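Local coordinates for protein probable ss-1,3-N-acetylglucosaminyltransferase (Staphylococcus aureus subsp. aureus N315, PDB 6H21) that is a probable glycosyltransferase of the GT-A clan that binds uridine-diphosphate-N-acetylglucosamine and manganese, at residues 170-175 against 202-207; 195-200 against 245-250; 254-259 against 269-274. One frame throughout, in Å; residues are numbered along the deposited sequence.

Interaction 1 (170-175 against 202-207); sequences YALSVL and FTIEFL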
loop_
_atom_site.group_PDB
_atom_site.type_symbol
_atom_site.label_atom_id
_atom_site.label_comp_id
_atom_site.label_asym_id
_atom_site.label_seq_id
_atom_site.Cartn_x
_atom_site.Cartn_y
_atom_site.Cartn_z
ATOM N N TYR C 170 -9.804 -24.821 13.510
ATOM C CA TYR C 170 -9.665 -25.229 12.117
ATOM C C TYR C 170 -10.424 -26.539 11.847
ATOM O O TYR C 170 -10.255 -27.128 10.806
ATOM C CB TYR C 170 -8.171 -25.323 11.776
ATOM C CG TYR C 170 -7.500 -23.977 11.840
ATOM C CD1 TYR C 170 -7.103 -23.441 13.053
ATOM C CD2 TYR C 170 -7.340 -23.202 10.704
ATOM C CE1 TYR C 170 -6.531 -22.183 13.134
ATOM C CE2 TYR C 170 -6.764 -21.945 10.768
ATOM C CZ TYR C 170 -6.361 -21.432 11.984
ATOM O OH TYR C 170 -5.794 -20.193 12.054
ATOM N N ALA C 171 -11.240 -26.985 12.803
ATOM C CA ALA C 171 -11.967 -28.246 12.722
ATOM C C ALA C 171 -13.322 -28.088 13.425
ATOM O O ALA C 171 -13.620 -28.746 14.415
ATOM C CB ALA C 171 -11.134 -29.351 13.338
ATOM N N LEU C 172 -14.156 -27.216 12.867
ATOM C CA LEU C 172 -15.338 -26.729 13.526
ATOM C C LEU C 172 -16.620 -27.356 12.958
ATOM O O LEU C 172 -17.722 -26.914 13.315
ATOM C CB LEU C 172 -15.356 -25.209 13.377
ATOM C CG LEU C 172 -14.386 -24.452 14.269
ATOM C CD1 LEU C 172 -14.507 -22.961 14.010
ATOM C CD2 LEU C 172 -14.596 -24.771 15.739
ATOM N N SER C 173 -16.514 -28.410 12.150
ATOM C CA SER C 173 -17.720 -29.165 11.736
ATOM C C SER C 173 -18.355 -29.782 12.988
ATOM O O SER C 173 -17.685 -29.971 14.000
ATOM C CB SER C 173 -17.422 -30.236 10.711
ATOM O OG SER C 173 -16.953 -31.426 11.328
ATOM N N VAL C 174 -19.635 -30.133 12.892
ATOM C CA VAL C 174 -20.324 -30.811 13.969
ATOM C C VAL C 174 -20.231 -32.337 13.811
ATOM O O VAL C 174 -20.958 -33.067 14.521
ATOM C CB VAL C 174 -21.788 -30.349 14.053
ATOM C CG1 VAL C 174 -21.857 -28.849 14.290
ATOM C CG2 VAL C 174 -22.574 -30.757 12.820
ATOM N N LEU C 175 -19.326 -32.824 12.943
ATOM C CA LEU C 175 -19.222 -34.265 12.671
ATOM C C LEU C 175 -18.302 -34.929 13.715
ATOM O O LEU C 175 -17.183 -35.376 13.438
ATOM C CB LEU C 175 -18.763 -34.459 11.228
ATOM C CG LEU C 175 -19.574 -33.664 10.205
ATOM C CD1 LEU C 175 -18.999 -33.829 8.816
ATOM C CD2 LEU C 175 -21.052 -34.064 10.227
ATOM N N PHE C 202 -22.432 -23.495 16.136
ATOM C CA PHE C 202 -22.860 -24.542 17.055
ATOM C C PHE C 202 -21.642 -25.115 17.795
ATOM O O PHE C 202 -21.667 -25.213 19.003
ATOM C CB PHE C 202 -23.636 -25.638 16.324
ATOM C CG PHE C 202 -24.127 -26.745 17.223
ATOM C CD1 PHE C 202 -23.274 -27.771 17.606
ATOM C CD2 PHE C 202 -25.426 -26.744 17.705
ATOM C CE1 PHE C 202 -23.717 -28.787 18.436
ATOM C CE2 PHE C 202 -25.868 -27.757 18.536
ATOM C CZ PHE C 202 -25.013 -28.773 18.909
ATOM N N THR C 203 -20.578 -25.473 17.064
ATOM C CA THR C 203 -19.388 -26.054 17.681
ATOM C C THR C 203 -18.721 -25.052 18.637
ATOM O O THR C 203 -18.325 -25.434 19.752
ATOM C CB THR C 203 -18.400 -26.577 16.636
ATOM O OG1 THR C 203 -19.050 -27.582 15.855
ATOM C CG2 THR C 203 -17.155 -27.163 17.261
ATOM N N ILE C 204 -18.622 -23.780 18.230
ATOM C CA ILE C 204 -18.060 -22.723 19.081
ATOM C C ILE C 204 -18.907 -22.541 20.349
ATOM O O ILE C 204 -18.340 -22.433 21.439
ATOM C CB ILE C 204 -17.922 -21.395 18.304
ATOM C CG1 ILE C 204 -16.888 -21.496 17.179
ATOM C CG2 ILE C 204 -17.660 -20.224 19.252
ATOM C CD1 ILE C 204 -15.475 -21.139 17.567
ATOM N N GLU C 205 -20.241 -22.453 20.204
ATOM C CA GLU C 205 -21.152 -22.319 21.366
ATOM C C GLU C 205 -20.902 -23.490 22.324
ATOM O O GLU C 205 -20.855 -23.298 23.551
ATOM C CB GLU C 205 -22.628 -22.239 20.947
ATOM C CG GLU C 205 -23.021 -20.890 20.345
ATOM C CD GLU C 205 -24.494 -20.634 20.009
ATOM O OE1 GLU C 205 -25.246 -21.596 19.763
ATOM O OE2 GLU C 205 -24.887 -19.443 19.962
ATOM N N PHE C 206 -20.711 -24.697 21.765
ATOM C CA PHE C 206 -20.459 -25.874 22.571
ATOM C C PHE C 206 -19.125 -25.737 23.309
ATOM O O PHE C 206 -19.055 -25.991 24.522
ATOM C CB PHE C 206 -20.450 -27.152 21.735
ATOM C CG PHE C 206 -20.470 -28.406 22.565
ATOM C CD1 PHE C 206 -19.295 -28.959 23.045
ATOM C CD2 PHE C 206 -21.670 -29.015 22.897
ATOM C CE1 PHE C 206 -19.320 -30.113 23.812
ATOM C CE2 PHE C 206 -21.693 -30.165 23.672
ATOM C CZ PHE C 206 -20.520 -30.711 24.134
ATOM N N LEU C 207 -18.074 -25.376 22.567
ATOM C CA LEU C 207 -16.689 -25.240 23.115
ATOM C C LEU C 207 -16.649 -24.225 24.273
ATOM O O LEU C 207 -15.966 -24.439 25.259
ATOM C CB LEU C 207 -15.720 -24.810 21.999
ATOM C CG LEU C 207 -15.376 -25.872 20.956
ATOM C CD1 LEU C 207 -14.620 -25.249 19.790
ATOM C CD2 LEU C 207 -14.571 -27.007 21.571
#
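T203 and L172 illustrate how a helix can hold an irregular loop through one polar bond set among methyl groups. The tight part lies round T203 of helix 198-207, between L172 O and V174 CG1 of the loop before strand 177-179. T203 OG1 donates to L172 O over 2.9 Å, approaching from above the carbonyl plane, with a C=O...donor angle of 125°. With chi1 near -60°, OG1 lies anti to the carbonyl carbon of T203 while CG2 stands anti to its N, and this methyl packs 3.8 Å from L172 CD2. V174 CG1 closes the other flank, 3.5 Å from T203 OG1 and 3.8 Å from F202 CD1, its side chain crossing the phenylalanine at about a right angle.

The packing is looser where L172 meets later residues of the helix: CD1 meets I204 CD1 and CD2 meets L207 CD1, each at 4.1 Å. CB of S173, a partly exposed residue, points away from the helix, and the residue touches uridine-diphosphate-N-acetylglucosamine; its OG accepts from L175 N in an ST turn.

The chemistry thus divides the work: a buried hydroxyl donates to the loop carbonyl, whereas the surrounding methyls supply apolar contacts.

Interaction 2 (195-200 against 245-250); sequences KTAEDQ and FATINE. With UD1 (uridine-diphosphate-N-acetylglucosamine), chain X.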
loop_
_atom_site.group_PDB
_atom_site.type_symbol
_atom_site.label_atom_id
_atom_site.label_comp_id
_atom_site.label_asym_id
_atom_site.label_seq_id
_atom_site.Cartn_x
_atom_site.Cartn_y
_atom_site.Cartn_z
ATOM N N LYS C 195 -27.177 -19.637 5.617
ATOM C CA LYS C 195 -26.894 -20.847 4.844
ATOM C C LYS C 195 -25.472 -21.340 5.131
ATOM O O LYS C 195 -25.165 -22.508 4.877
ATOM C CB LYS C 195 -27.064 -20.581 3.344
ATOM N N THR C 196 -24.617 -20.465 5.679
ATOM C CA THR C 196 -23.216 -20.795 5.953
ATOM C C THR C 196 -22.830 -20.408 7.392
ATOM O O THR C 196 -23.456 -19.521 8.037
ATOM C CB THR C 196 -22.290 -20.135 4.925
ATOM O OG1 THR C 196 -22.523 -18.726 4.922
ATOM C CG2 THR C 196 -22.510 -20.663 3.524
ATOM N N ALA C 197 -21.807 -21.122 7.881
ATOM C CA ALA C 197 -21.137 -20.944 9.193
ATOM C C ALA C 197 -22.018 -21.329 10.405
ATOM O O ALA C 197 -21.548 -21.220 11.549
ATOM C CB ALA C 197 -20.623 -19.531 9.322
ATOM N N GLU C 198 -23.243 -21.830 10.191
ATOM C CA GLU C 198 -24.126 -22.234 11.324
ATOM C C GLU C 198 -23.488 -23.367 12.136
ATOM O O GLU C 198 -23.659 -23.446 13.352
ATOM C CB GLU C 198 -25.494 -22.730 10.861
ATOM C CG GLU C 198 -26.235 -21.758 9.976
ATOM C CD GLU C 198 -26.829 -20.566 10.703
ATOM O OE1 GLU C 198 -26.210 -20.104 11.686
ATOM O OE2 GLU C 198 -27.930 -20.114 10.298
ATOM N N ASP C 199 -22.805 -24.268 11.432
ATOM C CA ASP C 199 -22.156 -25.418 12.037
ATOM C C ASP C 199 -20.971 -24.943 12.895
ATOM O O ASP C 199 -20.785 -25.406 14.018
ATOM C CB ASP C 199 -21.761 -26.443 10.965
ATOM C CG ASP C 199 -22.952 -27.136 10.316
ATOM O OD1 ASP C 199 -24.090 -26.684 10.540
ATOM O OD2 ASP C 199 -22.738 -28.148 9.602
ATOM N N GLN C 200 -20.194 -23.987 12.378
ATOM C CA GLN C 200 -19.117 -23.355 13.169
ATOM C C GLN C 200 -19.676 -22.755 14.468
ATOM O O GLN C 200 -19.089 -22.905 15.531
ATOM C CB GLN C 200 -18.461 -22.216 12.388
ATOM C CG GLN C 200 -17.597 -22.644 11.222
ATOM C CD GLN C 200 -16.880 -21.448 10.629
ATOM O OE1 GLN C 200 -16.065 -20.794 11.283
ATOM N NE2 GLN C 200 -17.194 -21.134 9.377
ATOM N N PHE C 245 -22.303 -12.712 7.733
ATOM C CA PHE C 245 -21.579 -11.904 8.728
ATOM C C PHE C 245 -22.395 -11.750 10.021
ATOM O O PHE C 245 -21.802 -11.535 11.069
ATOM C CB PHE C 245 -21.092 -10.577 8.142
ATOM C CG PHE C 245 -19.869 -10.747 7.272
ATOM C CD1 PHE C 245 -18.682 -11.223 7.816
ATOM C CD2 PHE C 245 -19.913 -10.490 5.911
ATOM C CE1 PHE C 245 -17.558 -11.417 7.030
ATOM C CE2 PHE C 245 -18.784 -10.674 5.129
ATOM C CZ PHE C 245 -17.618 -11.149 5.684
ATOM N N ALA C 246 -23.722 -11.918 9.964
ATOM C CA ALA C 246 -24.542 -12.024 11.201
ATOM C C ALA C 246 -24.179 -13.303 11.976
ATOM O O ALA C 246 -24.204 -13.314 13.200
ATOM C CB ALA C 246 -26.018 -11.983 10.876
ATOM N N THR C 247 -23.839 -14.383 11.265
ATOM C CA THR C 247 -23.438 -15.629 11.892
ATOM C C THR C 247 -22.061 -15.464 12.550
ATOM O O THR C 247 -21.866 -15.875 13.698
ATOM C CB THR C 247 -23.486 -16.796 10.902
ATOM O OG1 THR C 247 -24.849 -16.904 10.480
ATOM C CG2 THR C 247 -23.065 -18.106 11.517
ATOM N N ILE C 248 -21.134 -14.826 11.831
ATOM C CA ILE C 248 -19.790 -14.566 12.361
ATOM C C ILE C 248 -19.909 -13.712 13.633
ATOM O O ILE C 248 -19.232 -13.970 14.623
ATOM C CB ILE C 248 -18.878 -13.906 11.307
ATOM C CG1 ILE C 248 -18.746 -14.738 10.027
ATOM C CG2 ILE C 248 -17.518 -13.574 11.901
ATOM C CD1 ILE C 248 -18.229 -16.126 10.243
ATOM N N ASN C 249 -20.768 -12.700 13.604
ATOM C CA ASN C 249 -21.028 -11.869 14.772
ATOM C C ASN C 249 -21.385 -12.749 15.989
ATOM O O ASN C 249 -20.923 -12.494 17.072
ATOM C CB ASN C 249 -22.095 -10.806 14.493
ATOM C CG ASN C 249 -22.302 -9.874 15.665
ATOM O OD1 ASN C 249 -23.397 -9.796 16.233
ATOM N ND2 ASN C 249 -21.232 -9.247 16.115
ATOM N N GLU C 250 -22.180 -13.801 15.796
ATOM C CA GLU C 250 -22.632 -14.659 16.891
ATOM C C GLU C 250 -21.477 -15.507 17.434
ATOM O O GLU C 250 -21.454 -15.821 18.620
ATOM C CB GLU C 250 -23.819 -15.527 16.448
ATOM C CG GLU C 250 -25.062 -14.718 16.097
ATOM C CD GLU C 250 -25.733 -13.988 17.252
ATOM O OE1 GLU C 250 -25.759 -14.547 18.373
ATOM O OE2 GLU C 250 -26.245 -12.849 17.032
HETATM C "C1'" UD1 X . -20.991 -29.286 4.131
HETATM C "C2'" UD1 X . -19.826 -29.288 5.126
HETATM C "C3'" UD1 X . -20.151 -30.205 6.304
HETATM C "C4'" UD1 X . -21.482 -29.788 6.924
HETATM C "C5'" UD1 X . -22.587 -29.647 5.872
HETATM C "C6'" UD1 X . -23.890 -29.107 6.470
HETATM C "C7'" UD1 X . -17.579 -28.918 4.175
HETATM C "C8'" UD1 X . -16.392 -29.575 3.522
HETATM N "N2'" UD1 X . -18.599 -29.726 4.472
HETATM O "O1'" UD1 X . -21.164 -30.630 3.668
HETATM O "O3'" UD1 X . -19.098 -30.143 7.278
HETATM O "O4'" UD1 X . -21.868 -30.774 7.883
HETATM O "O5'" UD1 X . -22.172 -28.806 4.776
HETATM O "O6'" UD1 X . -23.692 -27.896 7.193
HETATM O "O7'" UD1 X . -17.599 -27.724 4.423
HETATM N N1 UD1 X . -29.686 -31.547 4.183
HETATM C C2 UD1 X . -30.907 -31.230 4.806
HETATM N N3 UD1 X . -31.797 -30.438 4.219
HETATM C C4 UD1 X . -31.563 -29.925 3.018
HETATM C C5 UD1 X . -30.365 -30.212 2.362
HETATM C C6 UD1 X . -29.412 -31.033 2.970
HETATM O O2 UD1 X . -31.184 -31.675 5.928
HETATM O O4 UD1 X . -32.447 -29.199 2.512
HETATM C C1B UD1 X . -28.763 -32.414 4.916
HETATM C C2B UD1 X . -28.122 -33.501 4.069
HETATM O "O2'" UD1 X . -29.016 -34.590 3.875
HETATM C C3B UD1 X . -26.901 -33.849 4.905
HETATM C C4B UD1 X . -26.543 -32.532 5.592
HETATM O O4B UD1 X . -27.680 -31.663 5.462
HETATM O O3B UD1 X . -27.226 -34.838 5.890
HETATM C C5B UD1 X . -25.345 -31.847 4.960
HETATM O O5B UD1 X . -25.500 -31.873 3.547
HETATM P PA UD1 X . -24.312 -32.310 2.570
HETATM O O1A UD1 X . -24.879 -32.228 1.190
HETATM O O2A UD1 X . -23.585 -33.560 3.058
HETATM O O3A UD1 X . -23.349 -31.067 2.772
HETATM P PB UD1 X . -21.833 -31.024 2.279
HETATM O O1B UD1 X . -21.705 -29.891 1.307
HETATM O O2B UD1 X . -21.307 -32.393 1.873
#
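T247 CG2 packs against A197 where the N-terminal end of helix 198-207, in what is probably the GT-A glycosyltransferase domain, meets helix 242-256, a case of a methyl group packed on a helix start. The methyl lies 3.6 Å from A197 CB and 3.5 Å from A197 O. A197 is the N-cap residue and has a left-handed backbone conformation (phi 69°). I248 extends the apolar patch more loosely, its CD1 4.3 Å from A197 CB.

E198 begins by pointing away from helix 242-256, but a bend at chi2 (-75°) folds CD back, and the side chain crosses that of T247 at about a right angle. OE1 comes within 3.7 Å of T247 OG1 without bonding to it and has no partner in the model, although the contact buries it. The glutamate is held instead through OE2, which accepts from S194 N, while T247 OG1 bonds to Q243 O within its own helix.

Further out, F193 and S194 cover T247, Y244 touches A197, and Y274 and L278 of helix 264-281 back I248. On the ligand side, D199 leaves the helix away from this packing. R94 forms a salt bridge with its OD2, and the same oxygen accepts from O6' of uridine-diphosphate-N-acetylglucosamine at 2.6 Å.

Interaction 3 (254-259 against 269-274); sequences AIYKSP and QLAGKY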
loop_
_atom_site.group_PDB
_atom_site.type_symbol
_atom_site.label_atom_id
_atom_site.label_comp_id
_atom_site.label_asym_id
_atom_site.label_seq_id
_atom_site.Cartn_x
_atom_site.Cartn_y
_atom_site.Cartn_z
ATOM N N ALA C 254 -20.343 -15.396 21.301
ATOM C CA ALA C 254 -20.240 -16.647 22.084
ATOM C C ALA C 254 -18.907 -16.701 22.834
ATOM O O ALA C 254 -18.851 -17.123 23.982
ATOM C CB ALA C 254 -20.412 -17.878 21.221
ATOM N N ILE C 255 -17.834 -16.259 22.181
ATOM C CA ILE C 255 -16.526 -16.241 22.812
ATOM C C ILE C 255 -16.534 -15.264 23.994
ATOM O O ILE C 255 -16.081 -15.583 25.098
ATOM C CB ILE C 255 -15.447 -15.887 21.780
ATOM C CG1 ILE C 255 -15.233 -17.044 20.806
ATOM C CG2 ILE C 255 -14.156 -15.461 22.470
ATOM C CD1 ILE C 255 -14.304 -16.711 19.664
ATOM N N TYR C 256 -17.067 -14.064 23.764
ATOM C CA TYR C 256 -16.950 -12.989 24.751
ATOM C C TYR C 256 -17.919 -13.177 25.918
ATOM O O TYR C 256 -17.723 -12.521 26.948
ATOM C CB TYR C 256 -17.092 -11.615 24.101
ATOM C CG TYR C 256 -15.779 -11.108 23.576
ATOM C CD1 TYR C 256 -14.861 -10.510 24.430
ATOM C CD2 TYR C 256 -15.428 -11.276 22.245
ATOM C CE1 TYR C 256 -13.642 -10.051 23.960
ATOM C CE2 TYR C 256 -14.207 -10.844 21.768
ATOM C CZ TYR C 256 -13.312 -10.237 22.629
ATOM O OH TYR C 256 -12.131 -9.795 22.133
ATOM N N LYS C 257 -18.918 -14.067 25.766
ATOM C CA LYS C 257 -19.821 -14.449 26.863
ATOM C C LYS C 257 -19.435 -15.805 27.470
ATOM O O LYS C 257 -20.198 -16.327 28.232
ATOM C CB LYS C 257 -21.276 -14.635 26.406
ATOM C CG LYS C 257 -22.073 -13.362 26.165
ATOM C CD LYS C 257 -23.180 -13.579 25.137
ATOM N N SER C 258 -18.293 -16.401 27.112
ATOM C CA SER C 258 -18.003 -17.791 27.570
ATOM C C SER C 258 -17.985 -17.873 29.100
ATOM O O SER C 258 -17.204 -17.162 29.730
ATOM C CB SER C 258 -16.698 -18.269 27.008
ATOM O OG SER C 258 -16.354 -19.526 27.558
ATOM N N PRO C 259 -18.816 -18.719 29.756
ATOM C CA PRO C 259 -18.668 -18.966 31.193
ATOM C C PRO C 259 -17.435 -19.804 31.575
ATOM O O PRO C 259 -17.042 -19.803 32.721
ATOM C CB PRO C 259 -19.929 -19.733 31.591
ATOM C CG PRO C 259 -20.442 -20.329 30.313
ATOM C CD PRO C 259 -19.960 -19.439 29.186
ATOM N N GLN C 269 -7.789 -13.354 23.304
ATOM C CA GLN C 269 -6.893 -14.307 22.649
ATOM C C GLN C 269 -7.698 -15.246 21.748
ATOM O O GLN C 269 -7.308 -15.486 20.625
ATOM C CB GLN C 269 -6.109 -15.129 23.666
ATOM C CG GLN C 269 -5.117 -16.077 23.010
ATOM C CD GLN C 269 -4.549 -17.061 23.999
ATOM O OE1 GLN C 269 -5.277 -17.695 24.768
ATOM N NE2 GLN C 269 -3.233 -17.189 23.987
ATOM N N LEU C 270 -8.801 -15.797 22.269
ATOM C CA LEU C 270 -9.625 -16.717 21.477
ATOM C C LEU C 270 -10.209 -16.000 20.248
ATOM O O LEU C 270 -10.267 -16.564 19.170
ATOM C CB LEU C 270 -10.726 -17.282 22.374
ATOM C CG LEU C 270 -10.253 -18.308 23.398
ATOM C CD1 LEU C 270 -11.334 -18.560 24.431
ATOM C CD2 LEU C 270 -9.841 -19.609 22.721
ATOM N N ALA C 271 -10.677 -14.770 20.452
ATOM C CA ALA C 271 -11.245 -13.934 19.415
ATOM C C ALA C 271 -10.201 -13.645 18.319
ATOM O O ALA C 271 -10.524 -13.693 17.135
ATOM C CB ALA C 271 -11.774 -12.671 20.039
ATOM N N GLY C 272 -8.952 -13.363 18.722
ATOM C CA GLY C 272 -7.838 -13.143 17.792
ATOM C C GLY C 272 -7.484 -14.391 16.995
ATOM O O GLY C 272 -7.179 -14.336 15.788
ATOM N N LYS C 273 -7.475 -15.542 17.669
ATOM C CA LYS C 273 -7.216 -16.798 16.987
ATOM C C LYS C 273 -8.333 -17.100 15.983
ATOM O O LYS C 273 -8.064 -17.634 14.892
ATOM C CB LYS C 273 -7.033 -17.922 18.004
ATOM C CG LYS C 273 -5.789 -17.760 18.872
ATOM C CD LYS C 273 -4.490 -17.799 18.094
ATOM C CE LYS C 273 -3.339 -17.229 18.902
ATOM N NZ LYS C 273 -2.041 -17.454 18.222
ATOM N N TYR C 274 -9.576 -16.747 16.325
ATOM C CA TYR C 274 -10.688 -16.986 15.399
ATOM C C TYR C 274 -10.541 -16.047 14.188
ATOM O O TYR C 274 -10.769 -16.459 13.045
ATOM C CB TYR C 274 -12.080 -16.857 16.037
ATOM C CG TYR C 274 -13.129 -17.196 15.015
ATOM C CD1 TYR C 274 -13.415 -18.514 14.709
ATOM C CD2 TYR C 274 -13.689 -16.213 14.224
ATOM C CE1 TYR C 274 -14.295 -18.849 13.688
ATOM C CE2 TYR C 274 -14.537 -16.535 13.173
ATOM C CZ TYR C 274 -14.850 -17.855 12.904
ATOM O OH TYR C 274 -15.691 -18.167 11.866
#
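I255 and L270 cross obliquely in a helical hairpin, where the end of helix 242-256 lies against helix 264-281, running roughly antiparallel to it. It is a compact example of branched and aromatic side chains sharing the space over an alanine. The two branches of I255 divide the neighbouring helix between them: CG2 touches L270 CB at 3.9 Å, whereas CD1 lies over the backbone, 4.1 Å from A271 CA, and also meets Y274 CB at 4.3 Å. A chi2 of 173° extends CD1 away from the CA of I255 and lets it reach these atoms.

Y256 meets A271 through CE2 and OH, which lie 3.5 Å and 3.6 Å from A271 CB, the methyl standing oblique to the ring. The Y256 hydroxyl is hydrogen-bonded to H268 ND1, just before the 269-274 segment, which fixes the far end of the tyrosine beside the alanine. Y274, by contrast, points its CB at I255, but its ring leads away, and its OH is hydrogen-bonded to Q200 OE1.

Between these two segments the contact is therefore apolar in character, with Y256 CE2 in close contact with A271 CB, while the Y256 hydroxyl that also touches this methyl is satisfied by H268.

The three contacts form a connected triangle, with centres 11 Å (interactions 1 and 2), 13 Å (1 and 3) and 15 Å (2 and 3) apart. Interactions 1 and 2 share helix 198-207 and their segments alternate along the chain; interactions 2 and 3 share helix 242-256, and interaction 3 follows both. Y274 is a shared point of contact: its OH lies 2.7 Å from Q200 OE1, and its CE1 lies 4.1 Å from L172 CD1. A254 CB also packs on I204 CG2. The helical TarS linker region is thereby joined to the glycosyltransferase family 2 part through the loop at L172 and helix 198-207, which begins beside uridine-diphosphate-N-acetylglucosamine.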